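Local coordinates for transcription regulator, Crp family (Thermus thermophilus, PDB 4EV0), which activates transcription from specific promoters in a cAMP-dependent manner, binding DNA as a homodimer through winged helix-turn-helix domains, at the adenosine-3',5'-cyclic-monophosphate site and the interface of chains A and B. Sequence-based numbering; all coordinates share one arbitrary frame. Chains: chain A/B, Transcription regulator, Crp family.

Contact 1: the adenosine-3',5'-cyclic-monophosphate site. Residues chain A 34, 53, 65, 74-78, 84-87, 126. With CMP (adenosine-3',5'-cyclic-monophosphate), chain C.
The cyclic nucleotide-binding domain of the CRP family holds cAMP in its phosphate-binding cassette, the segment that runs from A:Gly75 through helix 76-81 to A:Ser86. At the phosphate end, O1P accepts a nearly straight bond (177° at H) from the backbone N of A:Ser78, 3.0 Å away, where the start of helix 76-81 would probably add a favourable dipole. A:Arg85 brings NH1 to the same oxygen at 3.1 Å, a salt bridge lying in the guanidinium plane. A:Phe34 helps fix the rotation of the guanidinium, its CE2 3.5 Å above the plane over its centre. The other phosphate oxygen, O2P, is gripped twice by A:Ser86: by the backbone N at 2.8 Å and by the hydroxyl OG, which the crowded first torsion (64°) turns back toward the same atom. A serine is small enough to offer both donors at once.

On the ribose, the 2'-hydroxyl O2' receives the N-H of A:Gly75 and donates to OE1 of A:Glu76 at 2.5 Å, meeting the carboxylate from above its plane; the bend at chi2 (-72°) curls this acid back under the sugar. CD1 of A:Leu53 packs against ribose O4', 3.6 Å away, and C1'.

The adenine is sandwiched. CD1 of A:Leu65 sits over its five-membered ring, 3.7 Å from the centroid, and the guanidinium of A:Arg126 lies across the opposite face, NH1 3.4 Å from the six-membered centroid, a cation-pi contact suited to a flat cation.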
loop_
_atom_site.group_PDB
_atom_site.type_symbol
_atom_site.label_atom_id
_atom_site.label_comp_id
_atom_site.label_asym_id
_atom_site.label_seq_id
_atom_site.Cartn_x
_atom_site.Cartn_y
_atom_site.Cartn_z
ATOM N N PHE A 34 -3.913 14.107 -16.068
ATOM C CA PHE A 34 -3.335 14.702 -14.868
ATOM C C PHE A 34 -2.053 13.994 -14.454
ATOM O O PHE A 34 -1.779 12.881 -14.910
ATOM C CB PHE A 34 -4.330 14.790 -13.693
ATOM C CG PHE A 34 -4.959 13.466 -13.282
ATOM C CD1 PHE A 34 -4.182 12.420 -12.770
ATOM C CD2 PHE A 34 -6.348 13.303 -13.344
ATOM C CE1 PHE A 34 -4.758 11.207 -12.356
ATOM C CE2 PHE A 34 -6.958 12.094 -12.924
ATOM C CZ PHE A 34 -6.152 11.032 -12.436
ATOM N N LEU A 53 -3.017 4.617 -16.518
ATOM C CA LEU A 53 -2.677 5.136 -15.203
ATOM C C LEU A 53 -1.322 4.599 -14.827
ATOM O O LEU A 53 -1.061 3.410 -14.970
ATOM C CB LEU A 53 -3.674 4.677 -14.148
ATOM C CG LEU A 53 -5.126 5.091 -14.299
ATOM C CD1 LEU A 53 -5.949 4.421 -13.209
ATOM C CD2 LEU A 53 -5.240 6.603 -14.221
ATOM N N LEU A 65 -0.358 1.058 -13.680
ATOM C CA LEU A 65 -1.355 0.536 -12.745
ATOM C C LEU A 65 -2.483 -0.159 -13.460
ATOM O O LEU A 65 -2.971 -1.200 -13.006
ATOM C CB LEU A 65 -1.933 1.657 -11.886
ATOM C CG LEU A 65 -0.903 2.362 -11.015
ATOM C CD1 LEU A 65 -1.600 3.367 -10.122
ATOM C CD2 LEU A 65 -0.091 1.353 -10.198
ATOM N N PHE A 74 -11.849 6.515 -12.619
ATOM C CA PHE A 74 -10.579 6.826 -11.963
ATOM C C PHE A 74 -10.577 8.247 -11.416
ATOM O O PHE A 74 -11.472 9.048 -11.732
ATOM C CB PHE A 74 -9.388 6.621 -12.914
ATOM C CG PHE A 74 -9.371 7.555 -14.116
ATOM C CD1 PHE A 74 -10.057 7.232 -15.274
ATOM C CD2 PHE A 74 -8.630 8.739 -14.095
ATOM C CE1 PHE A 74 -10.022 8.086 -16.388
ATOM C CE2 PHE A 74 -8.593 9.598 -15.205
ATOM C CZ PHE A 74 -9.281 9.266 -16.348
ATOM N N GLY A 75 -9.560 8.571 -10.620
ATOM C CA GLY A 75 -9.466 9.891 -10.020
ATOM C C GLY A 75 -10.394 10.102 -8.823
ATOM O O GLY A 75 -10.656 11.233 -8.426
ATOM N N GLU A 76 -10.879 9.020 -8.223
ATOM C CA GLU A 76 -11.797 9.142 -7.085
ATOM C C GLU A 76 -11.123 9.610 -5.776
ATOM O O GLU A 76 -11.772 10.251 -4.944
ATOM C CB GLU A 76 -12.578 7.840 -6.871
ATOM C CG GLU A 76 -11.754 6.685 -6.302
ATOM C CD GLU A 76 -10.757 6.084 -7.287
ATOM O OE1 GLU A 76 -10.867 6.371 -8.498
ATOM O OE2 GLU A 76 -9.867 5.313 -6.849
ATOM N N MET A 77 -9.832 9.312 -5.601
ATOM C CA MET A 77 -9.118 9.694 -4.380
ATOM C C MET A 77 -9.141 11.189 -4.068
ATOM O O MET A 77 -9.635 11.595 -3.012
ATOM C CB MET A 77 -7.654 9.258 -4.427
ATOM C CG MET A 77 -7.429 7.788 -4.676
ATOM S SD MET A 77 -7.816 6.712 -3.290
ATOM C CE MET A 77 -7.909 5.195 -4.230
ATOM N N SER A 78 -8.571 11.999 -4.963
ATOM C CA SER A 78 -8.543 13.453 -4.776
ATOM C C SER A 78 -9.950 14.007 -4.658
ATOM O O SER A 78 -10.186 14.997 -3.954
ATOM C CB SER A 78 -7.842 14.162 -5.938
ATOM O OG SER A 78 -6.535 13.653 -6.125
ATOM N N GLU A 84 -3.405 14.628 -3.025
ATOM C CA GLU A 84 -2.787 14.546 -4.349
ATOM C C GLU A 84 -3.351 13.395 -5.160
ATOM O O GLU A 84 -3.830 12.422 -4.606
ATOM C CB GLU A 84 -1.281 14.313 -4.236
ATOM C CG GLU A 84 -0.894 12.924 -3.705
ATOM C CD GLU A 84 0.616 12.673 -3.704
ATOM O OE1 GLU A 84 1.386 13.645 -3.857
ATOM O OE2 GLU A 84 1.038 11.501 -3.559
ATOM N N ARG A 85 -3.263 13.497 -6.475
ATOM C CA ARG A 85 -3.448 12.343 -7.339
ATOM C C ARG A 85 -2.353 11.345 -7.007
ATOM O O ARG A 85 -1.167 11.695 -6.980
ATOM C CB ARG A 85 -3.305 12.741 -8.820
ATOM C CG ARG A 85 -4.288 13.777 -9.323
ATOM C CD ARG A 85 -5.706 13.231 -9.281
ATOM N NE ARG A 85 -6.639 14.096 -10.013
ATOM C CZ ARG A 85 -7.963 13.935 -10.014
ATOM N NH1 ARG A 85 -8.511 12.941 -9.305
ATOM N NH2 ARG A 85 -8.744 14.772 -10.713
ATOM N N SER A 86 -2.727 10.098 -6.767
ATOM C CA SER A 86 -1.722 9.092 -6.403
ATOM C C SER A 86 -1.180 8.373 -7.636
ATOM O O SER A 86 -0.410 7.427 -7.520
ATOM C CB SER A 86 -2.313 8.066 -5.426
ATOM O OG SER A 86 -3.356 7.329 -6.040
ATOM N N ALA A 87 -1.620 8.801 -8.815
ATOM C CA ALA A 87 -1.089 8.278 -10.076
ATOM C C ALA A 87 -1.233 9.306 -11.188
ATOM O O ALA A 87 -1.994 10.264 -11.069
ATOM C CB ALA A 87 -1.785 6.981 -10.473
ATOM N N ARG A 126 -10.801 -2.257 -3.871
ATOM C CA ARG A 126 -9.396 -1.931 -4.078
ATOM C C ARG A 126 -8.566 -2.199 -2.816
ATOM O O ARG A 126 -7.434 -2.662 -2.896
ATOM C CB ARG A 126 -9.222 -0.493 -4.596
ATOM C CG ARG A 126 -9.021 -0.420 -6.115
ATOM C CD ARG A 126 -8.980 1.016 -6.711
ATOM N NE ARG A 126 -8.085 2.000 -6.078
ATOM C CZ ARG A 126 -6.846 1.781 -5.622
ATOM N NH1 ARG A 126 -6.272 0.580 -5.685
ATOM N NH2 ARG A 126 -6.161 2.785 -5.082
HETATM P P CMP C . -6.475 9.594 -7.716
HETATM O O1P CMP C . -7.401 10.756 -7.469
HETATM O O2P CMP C . -5.437 9.248 -6.657
HETATM O "O5'" CMP C . -5.744 9.755 -9.144
HETATM C "C5'" CMP C . -5.142 8.629 -9.786
HETATM C "C4'" CMP C . -6.090 7.485 -9.727
HETATM O "O4'" CMP C . -5.489 6.230 -10.090
HETATM C "C3'" CMP C . -6.616 7.197 -8.358
HETATM O "O3'" CMP C . -7.415 8.260 -7.874
HETATM C "C2'" CMP C . -7.329 5.886 -8.610
HETATM O "O2'" CMP C . -8.506 6.110 -9.368
HETATM C "C1'" CMP C . -6.298 5.197 -9.527
HETATM N N9 CMP C . -5.432 4.259 -8.795
HETATM C C8 CMP C . -4.480 4.609 -7.916
HETATM N N7 CMP C . -3.836 3.520 -7.424
HETATM C C5 CMP C . -4.371 2.441 -8.006
HETATM C C6 CMP C . -4.125 0.986 -7.923
HETATM N N6 CMP C . -3.165 0.492 -7.092
HETATM N N1 CMP C . -4.904 0.193 -8.697
HETATM C C2 CMP C . -5.858 0.700 -9.513
HETATM N N3 CMP C . -6.123 2.017 -9.637
HETATM C C4 CMP C . -5.422 2.927 -8.914
#

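Contact 2: the interface of chains A and B. Residues chain A 109, 113, 116-117, 120; chain B 80, 105, 109-110, 113, 116-117.
Two alanine methyl groups touch at the middle of this part of the CRP-family dimerisation interface, where the long central helices pair across the homodimer: helix 113-155 of chain A against helix 114-135 of chain B. CB of A:Ala116 stands 3.8 Å from CB of B:Ala116, and so small a side chain lets the two backbones come close. Beside this pair the prolines A:Pro113 and B:Pro113 lie side by side, pointing the same way, with their CG atoms 4.0 Å apart. A:Pro113 opens helix 113-155 and B:Pro113 stands just before helix 114-135; CB and CG of each rigid ring lie against the carbonyl O of the partner's isoleucine, B:Ile109 or A:Ile109.

Farther out, CD1 of A:Ile109 reaches CB of B:His117 at 3.6 Å, crossing it obliquely. The reciprocal pair, CD1 of B:Ile109 and CB of A:His117, is a little looser at 3.9 Å. Both isoleucines put CG1 in the crowded position between backbone N and carbonyl carbon (79° in A:Ile109), which sends the long branch toward the partner.

At the rim the imidazole of A:His117 swings out with CG anti to the backbone N (chi1 167°). CD2 of the branched B:Leu80 packs beside its ND1–CE1 rim, 3.6 Å from CE1. B:Tyr105 crosses obliquely; either group could donate in their hydrogen bond, the phenol OH lying in the imidazole plane 2.7 Å from ND1 of A:His117.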
loop_
_atom_site.group_PDB
_atom_site.type_symbol
_atom_site.label_atom_id
_atom_site.label_comp_id
_atom_site.label_asym_id
_atom_site.label_seq_id
_atom_site.Cartn_x
_atom_site.Cartn_y
_atom_site.Cartn_z
ATOM N N ILE A 109 -24.805 12.938 -4.743
ATOM C CA ILE A 109 -25.073 11.897 -3.768
ATOM C C ILE A 109 -26.176 12.326 -2.790
ATOM O O ILE A 109 -26.806 11.491 -2.157
ATOM C CB ILE A 109 -23.799 11.468 -3.016
ATOM C CG1 ILE A 109 -23.453 12.467 -1.907
ATOM C CG2 ILE A 109 -22.641 11.300 -4.002
ATOM C CD1 ILE A 109 -22.275 12.035 -1.038
ATOM N N PRO A 113 -28.076 8.801 -3.189
ATOM C CA PRO A 113 -27.154 8.274 -2.168
ATOM C C PRO A 113 -26.431 6.990 -2.595
ATOM O O PRO A 113 -25.284 6.772 -2.204
ATOM C CB PRO A 113 -28.074 8.010 -0.973
ATOM C CG PRO A 113 -29.219 8.968 -1.161
ATOM C CD PRO A 113 -29.423 9.058 -2.652
ATOM N N ALA A 116 -22.892 7.340 -3.809
ATOM C CA ALA A 116 -21.835 7.431 -2.821
ATOM C C ALA A 116 -21.533 6.028 -2.276
ATOM O O ALA A 116 -20.366 5.662 -2.112
ATOM C CB ALA A 116 -22.214 8.391 -1.711
ATOM N N HIS A 117 -22.592 5.251 -2.015
ATOM C CA HIS A 117 -22.447 3.839 -1.651
ATOM C C HIS A 117 -21.630 3.059 -2.666
ATOM O O HIS A 117 -20.772 2.270 -2.293
ATOM C CB HIS A 117 -23.805 3.147 -1.527
ATOM C CG HIS A 117 -23.705 1.650 -1.453
ATOM N ND1 HIS A 117 -23.311 0.983 -0.313
ATOM C CD2 HIS A 117 -23.930 0.692 -2.386
ATOM C CE1 HIS A 117 -23.301 -0.318 -0.543
ATOM N NE2 HIS A 117 -23.677 -0.522 -1.792
ATOM N N ALA A 120 -17.963 3.927 -2.268
ATOM C CA ALA A 120 -17.362 3.259 -1.127
ATOM C C ALA A 120 -17.132 1.770 -1.429
ATOM O O ALA A 120 -16.097 1.193 -1.053
ATOM C CB ALA A 120 -18.217 3.446 0.125
ATOM N N LEU B 80 -20.293 -3.538 2.597
ATOM C CA LEU B 80 -20.452 -2.854 1.327
ATOM C C LEU B 80 -20.571 -3.796 0.141
ATOM O O LEU B 80 -21.470 -3.631 -0.680
ATOM C CB LEU B 80 -19.297 -1.877 1.121
ATOM C CG LEU B 80 -19.350 -0.623 1.993
ATOM C CD1 LEU B 80 -17.986 0.056 2.018
ATOM C CD2 LEU B 80 -20.448 0.336 1.483
ATOM N N TYR B 105 -28.165 0.022 7.280
ATOM C CA TYR B 105 -27.269 0.957 6.634
ATOM C C TYR B 105 -27.922 1.544 5.369
ATOM O O TYR B 105 -27.863 2.753 5.136
ATOM C CB TYR B 105 -25.938 0.258 6.316
ATOM C CG TYR B 105 -25.194 0.848 5.156
ATOM C CD1 TYR B 105 -24.298 1.898 5.341
ATOM C CD2 TYR B 105 -25.377 0.358 3.872
ATOM C CE1 TYR B 105 -23.613 2.450 4.276
ATOM C CE2 TYR B 105 -24.692 0.907 2.786
ATOM C CZ TYR B 105 -23.808 1.950 2.995
ATOM O OH TYR B 105 -23.132 2.497 1.924
ATOM N N ILE B 109 -28.453 5.725 4.808
ATOM C CA ILE B 109 -27.817 6.618 3.837
ATOM C C ILE B 109 -28.851 7.338 2.976
ATOM O O ILE B 109 -28.573 8.409 2.447
ATOM C CB ILE B 109 -26.763 5.907 2.964
ATOM C CG1 ILE B 109 -27.409 4.861 2.064
ATOM C CG2 ILE B 109 -25.685 5.282 3.843
ATOM C CD1 ILE B 109 -26.468 4.316 1.029
ATOM N N ARG B 110 -30.051 6.762 2.873
ATOM C CA ARG B 110 -31.164 7.406 2.160
ATOM C C ARG B 110 -31.609 8.678 2.869
ATOM O O ARG B 110 -32.074 9.620 2.234
ATOM C CB ARG B 110 -32.349 6.458 1.997
ATOM C CG ARG B 110 -32.201 5.480 0.853
ATOM C CD ARG B 110 -33.492 4.681 0.641
ATOM N NE ARG B 110 -33.665 4.348 -0.773
ATOM C CZ ARG B 110 -34.832 4.060 -1.346
ATOM N NH1 ARG B 110 -35.945 4.055 -0.622
ATOM N NH2 ARG B 110 -34.885 3.778 -2.642
ATOM N N PRO B 113 -26.862 10.753 3.215
ATOM C CA PRO B 113 -25.883 10.297 2.218
ATOM C C PRO B 113 -24.451 10.525 2.694
ATOM O O PRO B 113 -23.528 9.786 2.336
ATOM C CB PRO B 113 -26.171 11.198 1.002
ATOM C CG PRO B 113 -27.541 11.697 1.182
ATOM C CD PRO B 113 -27.767 11.783 2.673
ATOM N N ALA B 116 -22.512 7.531 3.733
ATOM C CA ALA B 116 -21.903 6.736 2.683
ATOM C C ALA B 116 -20.614 7.399 2.213
ATOM O O ALA B 116 -19.598 6.727 2.041
ATOM C CB ALA B 116 -22.862 6.554 1.519
ATOM N N HIS B 117 -20.659 8.715 2.010
ATOM C CA HIS B 117 -19.477 9.458 1.589
ATOM C C HIS B 117 -18.360 9.356 2.611
ATOM O O HIS B 117 -17.193 9.216 2.244
ATOM C CB HIS B 117 -19.788 10.930 1.365
ATOM C CG HIS B 117 -18.571 11.804 1.400
ATOM N ND1 HIS B 117 -17.792 12.047 0.284
ATOM C CD2 HIS B 117 -17.988 12.478 2.421
ATOM C CE1 HIS B 117 -16.794 12.845 0.617
ATOM N NE2 HIS B 117 -16.892 13.124 1.906
#

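Contact 3: the interface of chains A and B. Residues chain A 148, 151-152, 155, 209, 213; chain B 144, 148, 211-214.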
loop_
_atom_site.group_PDB
_atom_site.type_symbol
_atom_site.label_atom_id
_atom_site.label_comp_id
_atom_site.label_asym_id
_atom_site.label_seq_id
_atom_site.Cartn_x
_atom_site.Cartn_y
_atom_site.Cartn_z
ATOM N N TYR A 148 20.191 -11.468 2.158
ATOM C CA TYR A 148 21.211 -10.646 2.792
ATOM C C TYR A 148 21.947 -11.371 3.941
ATOM O O TYR A 148 23.174 -11.275 4.046
ATOM C CB TYR A 148 20.577 -9.367 3.305
ATOM C CG TYR A 148 21.554 -8.270 3.631
ATOM C CD1 TYR A 148 22.133 -7.515 2.618
ATOM C CD2 TYR A 148 21.878 -7.967 4.949
ATOM C CE1 TYR A 148 23.017 -6.506 2.897
ATOM C CE2 TYR A 148 22.769 -6.945 5.241
ATOM C CZ TYR A 148 23.335 -6.220 4.207
ATOM O OH TYR A 148 24.213 -5.195 4.458
ATOM N N LEU A 151 24.184 -13.875 2.408
ATOM C CA LEU A 151 25.230 -13.096 1.750
ATOM C C LEU A 151 26.307 -12.683 2.755
ATOM O O LEU A 151 27.493 -12.748 2.434
ATOM C CB LEU A 151 24.665 -11.857 1.035
ATOM C CG LEU A 151 25.727 -10.965 0.363
ATOM C CD1 LEU A 151 26.461 -11.692 -0.792
ATOM C CD2 LEU A 151 25.149 -9.618 -0.121
ATOM N N LYS A 152 25.905 -12.279 3.963
ATOM C CA LYS A 152 26.881 -11.888 4.976
ATOM C C LYS A 152 27.782 -13.045 5.411
ATOM O O LYS A 152 28.964 -12.843 5.674
ATOM C CB LYS A 152 26.208 -11.285 6.194
ATOM C CG LYS A 152 25.925 -9.819 6.067
ATOM C CD LYS A 152 25.287 -9.288 7.355
ATOM C CE LYS A 152 26.320 -9.171 8.462
ATOM N NZ LYS A 152 25.667 -8.719 9.734
ATOM N N ARG A 155 30.362 -13.487 2.833
ATOM C CA ARG A 155 31.353 -12.427 2.862
ATOM C C ARG A 155 32.186 -12.395 4.126
ATOM O O ARG A 155 33.200 -11.706 4.181
ATOM C CB ARG A 155 30.682 -11.082 2.657
ATOM C CG ARG A 155 30.167 -10.930 1.253
ATOM C CD ARG A 155 30.321 -9.532 0.810
ATOM N NE ARG A 155 31.711 -9.161 0.536
ATOM C CZ ARG A 155 32.264 -9.167 -0.680
ATOM N NH1 ARG A 155 31.558 -9.554 -1.742
ATOM N NH2 ARG A 155 33.531 -8.791 -0.842
ATOM N N GLU A 209 23.257 -11.978 -4.226
ATOM C CA GLU A 209 23.623 -10.606 -3.905
ATOM C C GLU A 209 22.552 -9.642 -4.414
ATOM O O GLU A 209 22.047 -8.802 -3.667
ATOM C CB GLU A 209 24.992 -10.267 -4.519
ATOM C CG GLU A 209 25.590 -8.949 -4.042
ATOM C CD GLU A 209 26.859 -8.578 -4.798
ATOM O OE1 GLU A 209 26.736 -7.913 -5.847
ATOM O OE2 GLU A 209 27.971 -8.947 -4.356
ATOM N N PHE A 213 19.853 -7.159 -2.148
ATOM C CA PHE A 213 19.675 -5.708 -2.184
ATOM C C PHE A 213 18.354 -5.216 -2.801
ATOM O O PHE A 213 18.143 -4.013 -2.929
ATOM C CB PHE A 213 20.885 -5.013 -2.818
ATOM C CG PHE A 213 22.131 -5.100 -1.983
ATOM C CD1 PHE A 213 22.284 -4.294 -0.869
ATOM C CD2 PHE A 213 23.137 -6.007 -2.299
ATOM C CE1 PHE A 213 23.423 -4.378 -0.084
ATOM C CE2 PHE A 213 24.286 -6.104 -1.523
ATOM C CZ PHE A 213 24.435 -5.287 -0.416
ATOM N N ASN B 144 22.794 0.447 3.672
ATOM C CA ASN B 144 23.406 -0.664 2.940
ATOM C C ASN B 144 23.193 -0.570 1.422
ATOM O O ASN B 144 24.126 -0.723 0.636
ATOM C CB ASN B 144 22.809 -2.005 3.394
ATOM C CG ASN B 144 22.969 -2.265 4.893
ATOM O OD1 ASN B 144 22.015 -2.664 5.564
ATOM N ND2 ASN B 144 24.174 -2.065 5.411
ATOM N N TYR B 148 25.937 0.071 -1.437
ATOM C CA TYR B 148 26.118 -0.928 -2.491
ATOM C C TYR B 148 26.032 -0.318 -3.887
ATOM O O TYR B 148 26.817 -0.670 -4.773
ATOM C CB TYR B 148 25.051 -2.000 -2.355
ATOM C CG TYR B 148 25.069 -3.099 -3.404
ATOM C CD1 TYR B 148 26.119 -4.014 -3.472
ATOM C CD2 TYR B 148 24.001 -3.249 -4.295
ATOM C CE1 TYR B 148 26.119 -5.038 -4.413
ATOM C CE2 TYR B 148 23.986 -4.266 -5.232
ATOM C CZ TYR B 148 25.043 -5.163 -5.286
ATOM O OH TYR B 148 25.017 -6.179 -6.226
ATOM N N ILE B 211 30.197 -1.226 4.789
ATOM C CA ILE B 211 28.856 -0.710 5.048
ATOM C C ILE B 211 27.818 -1.348 4.118
ATOM O O ILE B 211 26.709 -1.656 4.559
ATOM C CB ILE B 211 28.800 0.845 4.961
ATOM C CG1 ILE B 211 29.645 1.466 6.078
ATOM C CG2 ILE B 211 27.359 1.340 5.087
ATOM C CD1 ILE B 211 29.847 2.960 5.948
ATOM N N ALA B 212 28.187 -1.563 2.849
ATOM C CA ALA B 212 27.273 -2.168 1.875
ATOM C C ALA B 212 26.838 -3.563 2.325
ATOM O O ALA B 212 25.672 -3.947 2.190
ATOM C CB ALA B 212 27.901 -2.232 0.497
ATOM N N PHE B 213 27.780 -4.313 2.882
ATOM C CA PHE B 213 27.500 -5.682 3.280
ATOM C C PHE B 213 27.154 -5.800 4.740
ATOM O O PHE B 213 27.115 -6.899 5.287
ATOM C CB PHE B 213 28.648 -6.599 2.889
ATOM C CG PHE B 213 28.836 -6.671 1.421
ATOM C CD1 PHE B 213 27.857 -7.253 0.620
ATOM C CD2 PHE B 213 29.942 -6.102 0.817
ATOM C CE1 PHE B 213 28.006 -7.317 -0.758
ATOM C CE2 PHE B 213 30.098 -6.157 -0.562
ATOM C CZ PHE B 213 29.126 -6.765 -1.352
ATOM N N GLY B 214 26.857 -4.668 5.366
ATOM C CA GLY B 214 26.210 -4.674 6.670
ATOM C C GLY B 214 27.056 -5.179 7.827
ATOM O O GLY B 214 26.546 -5.502 8.911
#
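Aromatic packing dominates the tight part of this second homodimer contact, which joins the C-terminal DNA-binding domains. The ring of A:Phe213 lies flat on that of B:Tyr148, with planes 8° apart and centroids separated by 3.8 Å. CG anti to the backbone N (chi1 178°) carries the tyrosine off its helix, so that its hydroxyl OH passes beyond the stack and donates to OE1 of A:Glu209 at 2.5 Å, meeting the carboxylate from above its plane. A tyrosine suits the place because it supplies both a flat face and a polar tip. An alanine here would probably cost A:Phe213 its stacking partner and leave the carboxylate of A:Glu209 without this donor, loosening the junction.

B:Phe213 buries more surface than any other residue in the patch. CD of A:Arg155 sits over the centre of its ring, 3.2 Å from the centroid, and bends at chi2 and chi3 lay the guanidinium almost parallel to it, at 11°. A:Leu151 adds CD2, 3.7 Å from CD1 of the same phenylalanine. A:Tyr148 meets the end of helix 205-212 of chain B: its OH donates to the carbonyl O of B:Ala212 at 3.0 Å, from above the carbonyl plane, and packs against the B:Phe213–B:Gly214 peptide.

A:Lys152 forms the looser part. It runs along the B:Phe213 backbone, and its terminal amine NZ, ending a long chain bent at chi3, makes a weak bond, 3.4 Å, to the carbonyl O of B:Gly214.

The long helix 113-155 of chain A runs through all three contacts: A:Arg126 reaches the nucleotide in contact 1, A:Pro113 to A:Ala120 face chain B in contact 2, and A:Tyr148 to A:Arg155 do so in contact 3. The C-alpha centres of contacts 1 and 2 are about 21 Å apart, those of contacts 1 and 3 about 36 Å, and those of contacts 2 and 3 about 51 Å. Helix 76-81 serves contact 1 in chain A (A:Glu76) and contact 2 in chain B (B:Leu80), each copy playing both roles. Ligand binding could therefore be felt between the DNA-binding domains, although this structure alone does not show such a change.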